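Local atomic coordinates of oxaloacetate acetyl hydrolase (Cryphonectria parasitica, PDB entry 3LYE), a protein that belongs to the phosphoenolpyruvate phosphomutase family, part of the TIM-barrel clan, and is assembled here as four copies of an alpha/beta-barrel chain. Residues A[48-53]-A[119-124]; A[52-57]-A[63-68]; A[58-63]-A[74-79]; A[198-203]-A[239-244]; A[259-264]-A[269-274]. All blocks are in the same frame, centred on the assembly; numbering follows the deposited sequence.

Contact 1 of 5, residues A[48-53]-A[119-124]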
# COMPACT_ATOMS: atom_id res chain seq x y z
N SER A 48 -17.76 19.14 -8.20
CA SER A 48 -16.63 18.39 -8.71
C SER A 48 -15.44 18.74 -7.84
O SER A 48 -15.36 19.85 -7.31
CB SER A 48 -16.32 18.72 -10.17
OG SER A 48 -15.29 17.84 -10.64
N LEU A 49 -14.53 17.80 -7.68
CA LEU A 49 -13.33 17.99 -6.88
C LEU A 49 -12.11 17.77 -7.75
O LEU A 49 -12.20 17.09 -8.77
CB LEU A 49 -13.26 16.97 -5.74
CG LEU A 49 -13.96 17.30 -4.42
CD1 LEU A 49 -15.28 17.98 -4.46
CD2 LEU A 49 -13.99 16.09 -3.49
N TYR A 50 -10.98 18.33 -7.33
CA TYR A 50 -9.73 18.16 -8.05
C TYR A 50 -8.67 17.63 -7.05
O TYR A 50 -8.43 18.25 -5.99
CB TYR A 50 -9.21 19.49 -8.64
CG TYR A 50 -7.79 19.47 -9.15
CD1 TYR A 50 -6.88 20.42 -8.74
CD2 TYR A 50 -7.38 18.53 -10.06
CE1 TYR A 50 -5.61 20.39 -9.20
CE2 TYR A 50 -6.11 18.49 -10.50
CZ TYR A 50 -5.23 19.45 -10.10
OH TYR A 50 -3.98 19.44 -10.60
N MET A 51 -8.06 16.50 -7.32
CA MET A 51 -7.02 15.98 -6.46
C MET A 51 -5.68 16.43 -6.99
O MET A 51 -5.24 16.05 -8.08
CB MET A 51 -6.99 14.47 -6.41
CG MET A 51 -5.97 13.93 -5.40
SD MET A 51 -5.73 12.15 -5.50
CE MET A 51 -4.44 12.05 -6.74
N THR A 52 -4.98 17.21 -6.18
CA THR A 52 -3.70 17.75 -6.55
C THR A 52 -2.54 16.80 -6.35
O THR A 52 -2.51 16.00 -5.43
CB THR A 52 -3.41 19.05 -5.78
OG1 THR A 52 -3.03 18.70 -4.46
CG2 THR A 52 -4.59 19.93 -5.76
N GLY A 53 -1.54 16.92 -7.21
CA GLY A 53 -0.33 16.12 -7.11
C GLY A 53 0.57 16.64 -5.99
O GLY A 53 1.12 15.88 -5.20
N GLY A 119 -11.85 12.02 -14.42
CA GLY A 119 -10.98 12.54 -15.44
C GLY A 119 -9.61 12.84 -14.86
O GLY A 119 -9.40 12.76 -13.64
N ALA A 120 -8.67 13.20 -15.72
CA ALA A 120 -7.32 13.51 -15.30
C ALA A 120 -6.58 14.30 -16.33
O ALA A 120 -6.90 14.25 -17.51
CB ALA A 120 -6.54 12.19 -15.07
N HIS A 121 -5.57 15.06 -15.89
CA HIS A 121 -4.71 15.86 -16.77
C HIS A 121 -3.36 15.17 -16.92
O HIS A 121 -2.73 14.71 -15.95
CB HIS A 121 -4.65 17.34 -16.42
CG HIS A 121 -4.11 17.69 -15.07
ND1 HIS A 121 -2.76 17.72 -14.77
CD2 HIS A 121 -4.74 18.18 -13.98
CE1 HIS A 121 -2.60 18.19 -13.54
NE2 HIS A 121 -3.79 18.45 -13.03
N LEU A 122 -2.92 15.14 -18.18
CA LEU A 122 -1.68 14.49 -18.65
C LEU A 122 -0.88 15.52 -19.39
O LEU A 122 -1.37 16.10 -20.34
CB LEU A 122 -2.13 13.32 -19.54
CG LEU A 122 -1.07 12.53 -20.28
CD1 LEU A 122 -0.02 12.00 -19.33
CD2 LEU A 122 -1.75 11.37 -21.02
N GLU A 123 0.36 15.72 -18.96
CA GLU A 123 1.23 16.74 -19.48
C GLU A 123 2.39 16.32 -20.32
O GLU A 123 2.65 15.13 -20.52
CB GLU A 123 1.72 17.57 -18.27
CG GLU A 123 2.76 16.85 -17.43
CD GLU A 123 2.77 17.25 -15.95
OE1 GLU A 123 3.83 17.11 -15.32
OE2 GLU A 123 1.73 17.64 -15.41
N ASP A 124 3.04 17.35 -20.87
CA ASP A 124 4.19 17.20 -21.74
C ASP A 124 5.53 17.41 -21.07
O ASP A 124 6.53 17.52 -21.76
CB ASP A 124 4.03 18.06 -23.00
CG ASP A 124 3.87 19.54 -22.72
OD1 ASP A 124 3.86 20.29 -23.71
OD2 ASP A 124 3.68 19.92 -21.54

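Contact 2 of 5, residues A[52-57]-A[63-68]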
# COMPACT_ATOMS: atom_id res chain seq x y z
N THR A 52 -4.98 17.21 -6.18
CA THR A 52 -3.70 17.75 -6.55
C THR A 52 -2.54 16.80 -6.35
O THR A 52 -2.51 16.00 -5.43
CB THR A 52 -3.41 19.05 -5.78
OG1 THR A 52 -3.03 18.70 -4.46
CG2 THR A 52 -4.59 19.93 -5.76
N GLY A 53 -1.54 16.92 -7.21
CA GLY A 53 -0.33 16.12 -7.11
C GLY A 53 0.57 16.64 -5.99
O GLY A 53 1.12 15.88 -5.20
N ALA A 54 0.75 17.96 -5.92
CA ALA A 54 1.60 18.55 -4.89
C ALA A 54 1.01 18.25 -3.52
O ALA A 54 1.74 18.00 -2.59
CB ALA A 54 1.74 20.06 -5.07
N GLY A 55 -0.31 18.33 -3.40
CA GLY A 55 -0.96 18.09 -2.13
C GLY A 55 -0.86 16.62 -1.75
O GLY A 55 -0.62 16.29 -0.57
N THR A 56 -1.08 15.73 -2.71
CA THR A 56 -0.95 14.32 -2.42
C THR A 56 0.47 14.02 -1.92
O THR A 56 0.67 13.30 -0.94
CB THR A 56 -1.33 13.45 -3.59
OG1 THR A 56 -2.67 13.67 -4.04
CG2 THR A 56 -1.00 12.13 -3.42
N THR A 57 1.46 14.62 -2.58
CA THR A 57 2.84 14.40 -2.20
C THR A 57 3.15 14.94 -0.81
O THR A 57 3.79 14.27 0.01
CB THR A 57 3.80 14.99 -3.25
OG1 THR A 57 3.49 14.44 -4.54
CG2 THR A 57 5.22 14.60 -2.95
N GLN A 63 6.74 15.21 1.24
CA GLN A 63 7.79 15.59 0.33
C GLN A 63 7.38 16.68 -0.64
O GLN A 63 6.19 16.97 -0.76
CB GLN A 63 8.21 14.35 -0.47
CG GLN A 63 8.77 13.22 0.35
CD GLN A 63 10.07 13.50 1.03
OE1 GLN A 63 10.37 12.96 2.14
NE2 GLN A 63 10.86 14.30 0.40
N PRO A 64 8.36 17.35 -1.27
CA PRO A 64 8.06 18.39 -2.23
C PRO A 64 7.58 17.78 -3.55
O PRO A 64 7.81 16.61 -3.82
CB PRO A 64 9.39 19.08 -2.46
CG PRO A 64 10.42 18.19 -1.94
CD PRO A 64 9.81 17.15 -1.09
N ASP A 65 7.02 18.62 -4.41
CA ASP A 65 6.46 18.18 -5.69
C ASP A 65 7.52 18.03 -6.76
O ASP A 65 7.55 18.80 -7.71
CB ASP A 65 5.39 19.22 -6.08
CG ASP A 65 4.51 18.77 -7.21
OD1 ASP A 65 3.99 19.67 -7.91
OD2 ASP A 65 4.34 17.57 -7.41
N LEU A 66 8.34 17.00 -6.61
CA LEU A 66 9.46 16.71 -7.50
C LEU A 66 9.45 15.28 -8.06
O LEU A 66 10.44 14.56 -8.02
CB LEU A 66 10.76 16.98 -6.75
CG LEU A 66 10.97 18.44 -6.32
CD1 LEU A 66 12.14 18.58 -5.38
CD2 LEU A 66 11.18 19.29 -7.56
N ALA A 67 8.30 14.86 -8.54
CA ALA A 67 8.13 13.52 -9.12
C ALA A 67 8.49 12.41 -8.14
O ALA A 67 9.07 11.40 -8.48
CB ALA A 67 8.92 13.37 -10.40
N ILE A 68 8.09 12.63 -6.89
CA ILE A 68 8.33 11.68 -5.79
C ILE A 68 7.11 10.76 -5.71
O ILE A 68 7.24 9.54 -5.51
CB ILE A 68 8.70 12.40 -4.50
CG1 ILE A 68 10.08 13.07 -4.69
CG2 ILE A 68 8.71 11.43 -3.35
CD1 ILE A 68 10.46 14.06 -3.63
O HOH W 1 4.57 18.63 -2.45
O HOH W 2 5.69 14.22 -6.32

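Contact 3 of 5, residues A[58-63]-A[74-79]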
# COMPACT_ATOMS: atom_id res chain seq x y z
N ALA A 58 2.71 16.17 -0.55
CA ALA A 58 2.97 16.76 0.74
C ALA A 58 2.29 16.01 1.86
O ALA A 58 2.91 15.79 2.92
CB ALA A 58 2.49 18.20 0.73
N SER A 59 1.04 15.64 1.65
CA SER A 59 0.29 14.98 2.72
C SER A 59 0.59 13.51 2.92
O SER A 59 0.81 13.07 4.05
CB SER A 59 -1.19 15.23 2.47
OG SER A 59 -2.03 14.67 3.48
N ARG A 60 0.57 12.74 1.83
CA ARG A 60 0.85 11.34 1.96
C ARG A 60 2.29 10.99 2.13
O ARG A 60 2.61 9.96 2.76
CB ARG A 60 0.29 10.56 0.78
CG ARG A 60 -1.16 10.47 0.82
CD ARG A 60 -1.69 9.57 -0.30
NE ARG A 60 -1.19 8.19 -0.25
CZ ARG A 60 -1.86 7.16 0.25
NH1 ARG A 60 -1.35 5.93 0.25
NH2 ARG A 60 -3.06 7.35 0.77
N LEU A 61 3.17 11.80 1.58
CA LEU A 61 4.61 11.50 1.66
C LEU A 61 5.48 12.49 2.40
O LEU A 61 6.62 12.19 2.72
CB LEU A 61 5.16 11.32 0.24
CG LEU A 61 4.47 10.25 -0.61
CD1 LEU A 61 5.07 10.19 -2.02
CD2 LEU A 61 4.56 8.91 0.07
N GLY A 62 4.93 13.66 2.70
CA GLY A 62 5.71 14.67 3.37
C GLY A 62 6.91 15.16 2.56
O GLY A 62 7.93 15.57 3.12
N GLN A 63 6.74 15.21 1.24
CA GLN A 63 7.79 15.59 0.33
C GLN A 63 7.38 16.68 -0.64
O GLN A 63 6.19 16.97 -0.76
CB GLN A 63 8.21 14.35 -0.47
CG GLN A 63 8.77 13.22 0.35
CD GLN A 63 10.07 13.50 1.03
OE1 GLN A 63 10.37 12.96 2.14
NE2 GLN A 63 10.86 14.30 0.40
N MET A 74 -0.58 8.08 -6.16
CA MET A 74 -1.65 8.84 -6.80
C MET A 74 -2.93 8.07 -6.93
O MET A 74 -4.00 8.59 -6.61
CB MET A 74 -1.14 9.36 -8.15
CG MET A 74 0.02 10.33 -8.03
SD MET A 74 -0.35 11.89 -7.20
CE MET A 74 -1.35 12.66 -8.48
N ARG A 75 -2.85 6.83 -7.36
CA ARG A 75 -4.05 6.04 -7.48
C ARG A 75 -4.64 5.79 -6.10
O ARG A 75 -5.85 5.84 -5.94
CB ARG A 75 -3.76 4.70 -8.17
CG ARG A 75 -5.03 3.90 -8.38
CD ARG A 75 -4.92 2.43 -8.25
NE ARG A 75 -6.26 1.83 -8.35
CZ ARG A 75 -6.53 0.54 -8.19
NH1 ARG A 75 -7.78 0.07 -8.26
NH2 ARG A 75 -5.54 -0.29 -7.95
N ASP A 76 -3.81 5.49 -5.11
CA ASP A 76 -4.39 5.24 -3.80
C ASP A 76 -5.13 6.44 -3.26
O ASP A 76 -6.22 6.30 -2.69
CB ASP A 76 -3.31 4.80 -2.81
CG ASP A 76 -2.95 3.33 -2.98
OD1 ASP A 76 -2.11 2.85 -2.20
OD2 ASP A 76 -3.50 2.67 -3.89
N ASN A 77 -4.58 7.64 -3.41
CA ASN A 77 -5.27 8.81 -2.90
C ASN A 77 -6.53 9.10 -3.71
O ASN A 77 -7.55 9.47 -3.14
CB ASN A 77 -4.32 10.00 -2.89
CG ASN A 77 -4.61 11.00 -1.78
OD1 ASN A 77 -5.03 10.62 -0.69
ND2 ASN A 77 -4.35 12.25 -2.05
N ALA A 78 -6.47 8.93 -5.01
CA ALA A 78 -7.63 9.19 -5.85
C ALA A 78 -8.74 8.19 -5.61
O ALA A 78 -9.89 8.55 -5.60
CB ALA A 78 -7.22 9.24 -7.33
N ASP A 79 -8.39 6.93 -5.44
CA ASP A 79 -9.35 5.86 -5.19
C ASP A 79 -10.07 6.18 -3.86
O ASP A 79 -11.29 6.06 -3.73
CB ASP A 79 -8.56 4.55 -5.13
CG ASP A 79 -9.39 3.41 -4.72
OD1 ASP A 79 -9.40 3.04 -3.53
OD2 ASP A 79 -10.06 2.90 -5.57

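Contact 4 of 5, residues A[198-203]-A[239-244]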
# COMPACT_ATOMS: atom_id res chain seq x y z
N GLU A 198 -1.11 25.51 -19.20
CA GLU A 198 -0.63 25.84 -17.84
C GLU A 198 0.20 27.08 -17.74
O GLU A 198 1.04 27.37 -18.57
CB GLU A 198 0.25 24.68 -17.33
CG GLU A 198 0.85 24.79 -15.92
CD GLU A 198 -0.20 24.76 -14.82
OE1 GLU A 198 -1.29 24.19 -15.04
OE2 GLU A 198 0.09 25.31 -13.73
N GLY A 199 -0.05 27.84 -16.70
CA GLY A 199 0.73 29.04 -16.47
C GLY A 199 0.58 30.27 -17.32
O GLY A 199 1.59 30.88 -17.70
N PHE A 200 -0.64 30.71 -17.55
CA PHE A 200 -0.84 31.90 -18.35
C PHE A 200 -0.10 33.06 -17.68
O PHE A 200 -0.02 33.14 -16.44
CB PHE A 200 -2.32 32.27 -18.42
CG PHE A 200 -3.15 31.34 -19.24
CD1 PHE A 200 -2.97 31.28 -20.60
CD2 PHE A 200 -4.12 30.55 -18.67
CE1 PHE A 200 -3.74 30.44 -21.39
CE2 PHE A 200 -4.89 29.69 -19.45
CZ PHE A 200 -4.70 29.64 -20.81
N ARG A 201 0.42 33.96 -18.49
CA ARG A 201 1.15 35.12 -17.98
C ARG A 201 0.20 36.31 -17.81
O ARG A 201 0.52 37.25 -17.11
CB ARG A 201 2.33 35.46 -18.90
CG ARG A 201 3.47 34.45 -18.71
CD ARG A 201 4.68 34.66 -19.63
NE ARG A 201 5.87 33.99 -19.08
CZ ARG A 201 6.07 32.68 -19.10
NH1 ARG A 201 7.18 32.17 -18.58
NH2 ARG A 201 5.18 31.87 -19.65
N SER A 202 -0.95 36.27 -18.46
CA SER A 202 -1.92 37.36 -18.36
C SER A 202 -3.34 36.90 -18.66
O SER A 202 -3.55 35.85 -19.25
CB SER A 202 -1.58 38.49 -19.33
OG SER A 202 -1.87 38.10 -20.66
N LYS A 203 -4.30 37.74 -18.29
CA LYS A 203 -5.70 37.42 -18.54
C LYS A 203 -6.00 37.48 -20.04
O LYS A 203 -6.81 36.71 -20.55
CB LYS A 203 -6.60 38.38 -17.78
CG LYS A 203 -6.37 38.33 -16.28
CD LYS A 203 -7.09 39.44 -15.57
CE LYS A 203 -8.57 39.44 -15.84
NZ LYS A 203 -9.18 40.65 -15.25
N MET A 239 -14.61 34.44 -19.85
CA MET A 239 -13.53 34.17 -20.81
C MET A 239 -13.88 32.94 -21.66
O MET A 239 -13.29 32.74 -22.72
CB MET A 239 -12.20 33.84 -20.09
CG MET A 239 -11.39 35.05 -19.61
SD MET A 239 -9.86 34.59 -18.75
CE MET A 239 -10.38 33.49 -17.45
N GLY A 240 -14.78 32.10 -21.16
CA GLY A 240 -15.21 30.90 -21.87
C GLY A 240 -14.67 29.55 -21.40
O GLY A 240 -14.90 28.55 -22.06
N PHE A 241 -13.91 29.54 -20.33
CA PHE A 241 -13.36 28.29 -19.81
C PHE A 241 -14.52 27.40 -19.37
O PHE A 241 -15.57 27.90 -18.97
CB PHE A 241 -12.43 28.57 -18.62
CG PHE A 241 -11.06 29.08 -19.02
CD1 PHE A 241 -10.10 28.20 -19.47
CD2 PHE A 241 -10.75 30.42 -18.93
CE1 PHE A 241 -8.87 28.65 -19.87
CE2 PHE A 241 -9.51 30.88 -19.30
CZ PHE A 241 -8.57 30.00 -19.77
N ARG A 242 -14.34 26.08 -19.42
CA ARG A 242 -15.40 25.15 -19.01
C ARG A 242 -15.12 24.50 -17.66
O ARG A 242 -16.03 24.02 -17.03
CB ARG A 242 -15.68 24.09 -20.07
CG ARG A 242 -16.35 24.68 -21.30
CD ARG A 242 -17.69 25.41 -21.02
NE ARG A 242 -18.50 24.71 -20.07
CZ ARG A 242 -19.05 23.51 -20.24
NH1 ARG A 242 -18.94 22.90 -21.42
NH2 ARG A 242 -19.69 22.92 -19.22
N ILE A 243 -13.85 24.42 -17.28
CA ILE A 243 -13.49 23.85 -15.99
C ILE A 243 -12.44 24.76 -15.37
O ILE A 243 -11.61 25.31 -16.09
CB ILE A 243 -12.90 22.41 -16.08
CG1 ILE A 243 -13.84 21.51 -16.89
CG2 ILE A 243 -12.58 21.84 -14.68
CD1 ILE A 243 -13.26 20.10 -17.17
N MET A 244 -12.46 24.91 -14.04
CA MET A 244 -11.46 25.73 -13.36
C MET A 244 -11.11 24.94 -12.10
O MET A 244 -11.98 24.60 -11.30
CB MET A 244 -12.00 27.11 -13.00
CG MET A 244 -10.98 28.02 -12.40
SD MET A 244 -11.67 29.68 -12.30
CE MET A 244 -10.32 30.62 -11.61

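Contact 5 of 5, residues A[259-264]-A[269-274]. With CA (calcium ion), chain C.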
# COMPACT_ATOMS: atom_id res chain seq x y z
N ARG A 259 0.26 25.89 11.41
CA ARG A 259 1.42 26.62 11.91
C ARG A 259 1.09 27.59 13.03
O ARG A 259 1.73 27.61 14.08
CB ARG A 259 2.12 27.36 10.79
CG ARG A 259 3.48 27.86 11.16
CD ARG A 259 4.03 28.79 10.14
NE ARG A 259 5.49 28.86 10.25
CZ ARG A 259 6.14 29.55 11.19
NH1 ARG A 259 7.45 29.51 11.21
NH2 ARG A 259 5.50 30.26 12.12
N GLU A 260 0.05 28.39 12.82
CA GLU A 260 -0.35 29.36 13.85
C GLU A 260 -0.76 28.64 15.13
O GLU A 260 -0.46 29.09 16.24
CB GLU A 260 -1.52 30.21 13.34
CG GLU A 260 -2.00 31.27 14.32
CD GLU A 260 -2.74 32.41 13.63
OE1 GLU A 260 -3.20 32.22 12.49
OE2 GLU A 260 -2.84 33.51 14.26
N THR A 261 -1.45 27.52 15.01
CA THR A 261 -1.88 26.78 16.19
C THR A 261 -0.71 26.19 16.94
O THR A 261 -0.62 26.25 18.17
CB THR A 261 -2.87 25.69 15.81
OG1 THR A 261 -4.05 26.28 15.27
CG2 THR A 261 -3.23 24.85 17.00
N LEU A 262 0.21 25.59 16.21
CA LEU A 262 1.38 24.97 16.84
C LEU A 262 2.30 26.02 17.48
O LEU A 262 2.94 25.74 18.49
CB LEU A 262 2.09 24.06 15.85
CG LEU A 262 1.32 22.80 15.46
CD1 LEU A 262 2.21 22.02 14.51
CD2 LEU A 262 0.96 22.02 16.72
N VAL A 263 2.36 27.22 16.92
CA VAL A 263 3.18 28.29 17.51
C VAL A 263 2.52 28.63 18.86
O VAL A 263 3.20 28.85 19.85
CB VAL A 263 3.25 29.53 16.59
CG1 VAL A 263 3.70 30.77 17.37
CG2 VAL A 263 4.20 29.27 15.45
N ARG A 264 1.19 28.70 18.90
CA ARG A 264 0.47 28.99 20.14
C ARG A 264 0.74 27.88 21.16
O ARG A 264 0.96 28.15 22.32
CB ARG A 264 -1.04 29.10 19.88
CG ARG A 264 -1.87 29.51 21.07
CD ARG A 264 -3.34 29.46 20.73
NE ARG A 264 -3.59 30.33 19.59
CZ ARG A 264 -4.14 30.00 18.42
NH1 ARG A 264 -4.63 28.79 18.15
NH2 ARG A 264 -4.24 30.95 17.53
N GLY A 269 1.35 27.06 25.53
CA GLY A 269 0.91 25.87 26.22
C GLY A 269 -0.51 25.41 26.06
O GLY A 269 -0.96 24.58 26.85
N VAL A 270 -1.20 25.98 25.08
CA VAL A 270 -2.57 25.64 24.78
C VAL A 270 -2.74 25.65 23.25
O VAL A 270 -2.08 26.40 22.53
CB VAL A 270 -3.62 26.57 25.39
CG1 VAL A 270 -3.51 26.55 26.90
CG2 VAL A 270 -3.45 27.97 24.84
N VAL A 271 -3.61 24.78 22.78
CA VAL A 271 -3.91 24.66 21.33
C VAL A 271 -4.83 25.80 20.93
O VAL A 271 -4.62 26.46 19.91
CB VAL A 271 -4.50 23.29 21.05
CG1 VAL A 271 -5.02 23.16 19.63
CG2 VAL A 271 -3.44 22.21 21.33
N GLY A 272 -5.87 26.05 21.70
CA GLY A 272 -6.76 27.17 21.40
C GLY A 272 -7.64 27.21 20.18
O GLY A 272 -7.94 28.29 19.65
N THR A 273 -8.13 26.05 19.77
CA THR A 273 -8.99 25.97 18.62
C THR A 273 -10.44 26.29 18.99
O THR A 273 -10.91 25.88 20.04
CB THR A 273 -8.95 24.54 18.02
OG1 THR A 273 -7.60 24.14 17.78
CG2 THR A 273 -9.75 24.46 16.75
N PRO A 274 -11.13 27.09 18.16
CA PRO A 274 -12.54 27.41 18.44
C PRO A 274 -13.25 26.14 18.91
O PRO A 274 -13.21 25.11 18.25
CB PRO A 274 -13.04 27.94 17.11
CG PRO A 274 -11.83 28.64 16.56
CD PRO A 274 -10.65 27.80 16.96
CA CA C . -10.84 24.94 22.15
O HOH W 3 -6.36 26.49 16.59
O HOH W 4 -9.79 26.94 22.83
O HOH W 5 -10.69 24.18 24.33

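Contact 1 of 5, residues A[48-53]-A[119-124]
Inside the beta/alpha barrel, Tyr50 of strand 49-51 and His121 of strand 119-122 meet across the strand that separates theirs. The backbones stay well apart, with 8.9 Å between Tyr50 CA and Ala120 CA, and the two side chains bridge the gap. Their meeting point is a single short hydrogen bond, Tyr50 OH to His121 NE2 at 2.6 Å, for which either atom could be the donor. The phenol oxygen reaches the imidazole at its edge, near the ring plane, and NE2 in turn lies near the plane of the tyrosine ring, with His121 NE2 3.4 Å from Tyr50 CE2. The rings therefore meet rim to rim, with centroids 5.5 Å apart and planes inclined by 36°, and neither covers the face of the other. His121 carries its ring between its own backbone N and carbonyl carbon (chi1 61°), a crowded position that aims NE2 at the tyrosine. Both side chains are buried close to the centre of the chain, and His121 lies about 5 Å from a bound calcium ion. Between them runs strand 91-94, whose Asp94, one of the residues at a calcium site, touches the side chains of both. The residues flanking them face outward: Met51 packs on helix 71-82, and Leu122 on Ile149 and Ala152 of helix 142-158.

Contact 2 of 5, residues A[52-57]-A[63-68]
With CG2 anti to its backbone N and OG1 beside that N (chi1 -56°), Thr57 presents a methyl group to segment 63-68 while its hydroxyl turns back along its own helix. Thr57 CG2 settles among backbone oxygens, 3.4 Å from both Gln63 O and Pro64 O, and Gln63 CB lies 3.9 Å from it. Thr57 OG1 donates to Gly53 O at 2.9 Å, approaching the opposite face of that carbonyl from Thr57 N, and accepts from a water that in turn accepts from Ile68 N. Asp65 extends its CG anti to its backbone N (chi1 -168°), laying the carboxylate against Ala54, with Asp65 OD1 3.6 Å from Ala54 CB. Backbone bonding across the contact is slight: Gln63 N to Thr57 O is straight but weak at 3.3 Å. A second water links the backbones, donating to both Ala54 O and Gln63 O. At the other end Thr52 OG1 serves as N-cap, accepting from Gly55 N. Beyond the loop Pro64 packs on Cys286 of the second subunit, Leu66 on Ile103 of the third. The loop thus folds back over the helix it follows, whose Thr56 faces helix 71-82 and whose capping Thr52 is backbone-bonded to Val32 of strand 27-32.

Contact 3 of 5, residues A[58-63]-A[74-79]
Asn77 ND2, beside the aliphatic part of Arg60, is held by two acceptors, Thr56 OG1 and Tyr33 O, which together fix the rotation of the amide. That leaves Asn77 OD1 turned toward the arginine, 3.5 Å from Arg60 CD, and Asn77 CB lies 3.7 Å from the same carbon. The two side chains slide past each other in opposite directions, guanidinium and amide planes being 48° apart, and no hydrogen bond joins them. Arg60 bends at chi3 (59°), and this kink carries its guanidinium across Asp76. There the methylene does the touching: Asp76 CB sits 3.7 Å above one face, offset toward the rim, and 3.8 Å from Arg60 NH1. The carboxylate stands nearly upright to the guanidinium, with Asp76 OD1 4.0 Å from Arg60 NH1 and well out of its plane, so the attraction is one of charge alone. Helices 53-61 and 71-82, which these residues join, both belong to the beta-alpha-beta crossover from strand 49-51 to strand 91-94. Gly62 leaves the first helix with positive phi, after a wider pi-type turn. The charge environment of Arg60 also includes Arg60 of the second subunit, whose NH1 comes close to its own. Nearby, Ser59 OG bonds to Asp34 of that subunit, whereas Asp79 forms salt bridges with Arg75 and Arg114 of the fourth.

Contact 4 of 5, residues A[198-203]-A[239-244]
The rings of Phe200 and Phe241 approach from opposite directions and meet obliquely, neither stacked nor edge-to-face. Their planes are inclined by 64° and their centroids lie 6.0 Å apart. Contact runs through neighbouring rim atoms: Phe200 CE2 is 3.7 Å from Phe241 CZ, and Phe200 CZ is 4.0 Å from that same atom. At the edge of the Phe241 ring, in its plane, lies the sulfur of Met239. Both phenylalanines also rest on Leu220 of strand 219-223, and helix 203-213 supplies the other wall, with Ala206 and Ala209 against Phe200 and Val210 against Phe241. Met239 makes the second, looser junction. Its chain runs extended and then bends at chi3 (-55°), which leaves Met239 SD 4.1 Å from Lys203 O. The ammonium of Lys203 turns elsewhere, to a salt bridge with Glu235 of helix 233-239. Two helix ends frame the contact. Ser202 is the N-cap of helix 203-213, its OG accepting from Gln205 N, and Gly240 closes helix 233-239 in a Schellman motif with phi 103°. Just beyond Gly240 the chain turns into strand 243-247. Apolar side chains from the connecting loops, packed between helix 203-213 and strand 219-223, belong to the layer between strands and helices of a beta/alpha barrel.

Contact 5 of 5, residues A[259-264]-A[269-274]
Thr261 and Val271 form the tight side of the place where the chain, after the long helix that follows the last barrel strand, doubles back along that helix. Thr261 CG2 packs 3.6 Å from Val271 CG1 and equally close to Val271 O, both residues being buried. The far side is more open: Gly272 is exposed, and contact there depends on Arg264. Its CG, anti to the backbone N, lies 3.4 Å from Val270 O. The bend at chi3 (-58°) then brings Arg264 NH1 to Val271 O, a bond of 2.9 Å, nearly straight at 170°, in the plane of both the carbonyl and the guanidinium. Gly272, with no side chain and positive phi, leaves room for the arginine. Gly269 N makes a weak bond to Arg264 O, and Gly269 is also backbone-bonded to the second subunit. Thr261 packs on Ala249 and Val263 on Leu44 of that subunit, consistent with the helix exchange between subunits known in this superfamily. Thr273 O and Asp275 bind a calcium ion together with two waters and with Glu224 and Asn225 of the second subunit. Thr261 OG1 is hydrogen-bonded to Ala257 O within its helix; one water also donates to Thr261 OG1 at 2.7 Å, lies 2.9 Å from Thr273 OG1, and accepts a weak bond from Arg264 NH1.

How the contacts relate
From the N terminus, contact 1 opens at strand 49-51 and closes the longest of the early loops at strand 119-122, joining two barrel strands either side of strand 91-94. Contact 2 starts from the same stretch, sharing Thr52 and Gly53, and brings the loop after helix 53-61 back on that helix's start. Contact 3 is nested inside contact 1 and crosses contact 2, since their segments alternate and both use helix 53-61. Contact 4 follows in series, tying the loop after strand 194-197 to the approach of strand 243-247. Helix 251-268 then leads to contact 5, about 38 Å from contact 4 between centres, which closes a short loop at that helix's end and, like contacts 2 and 3, touches the second subunit.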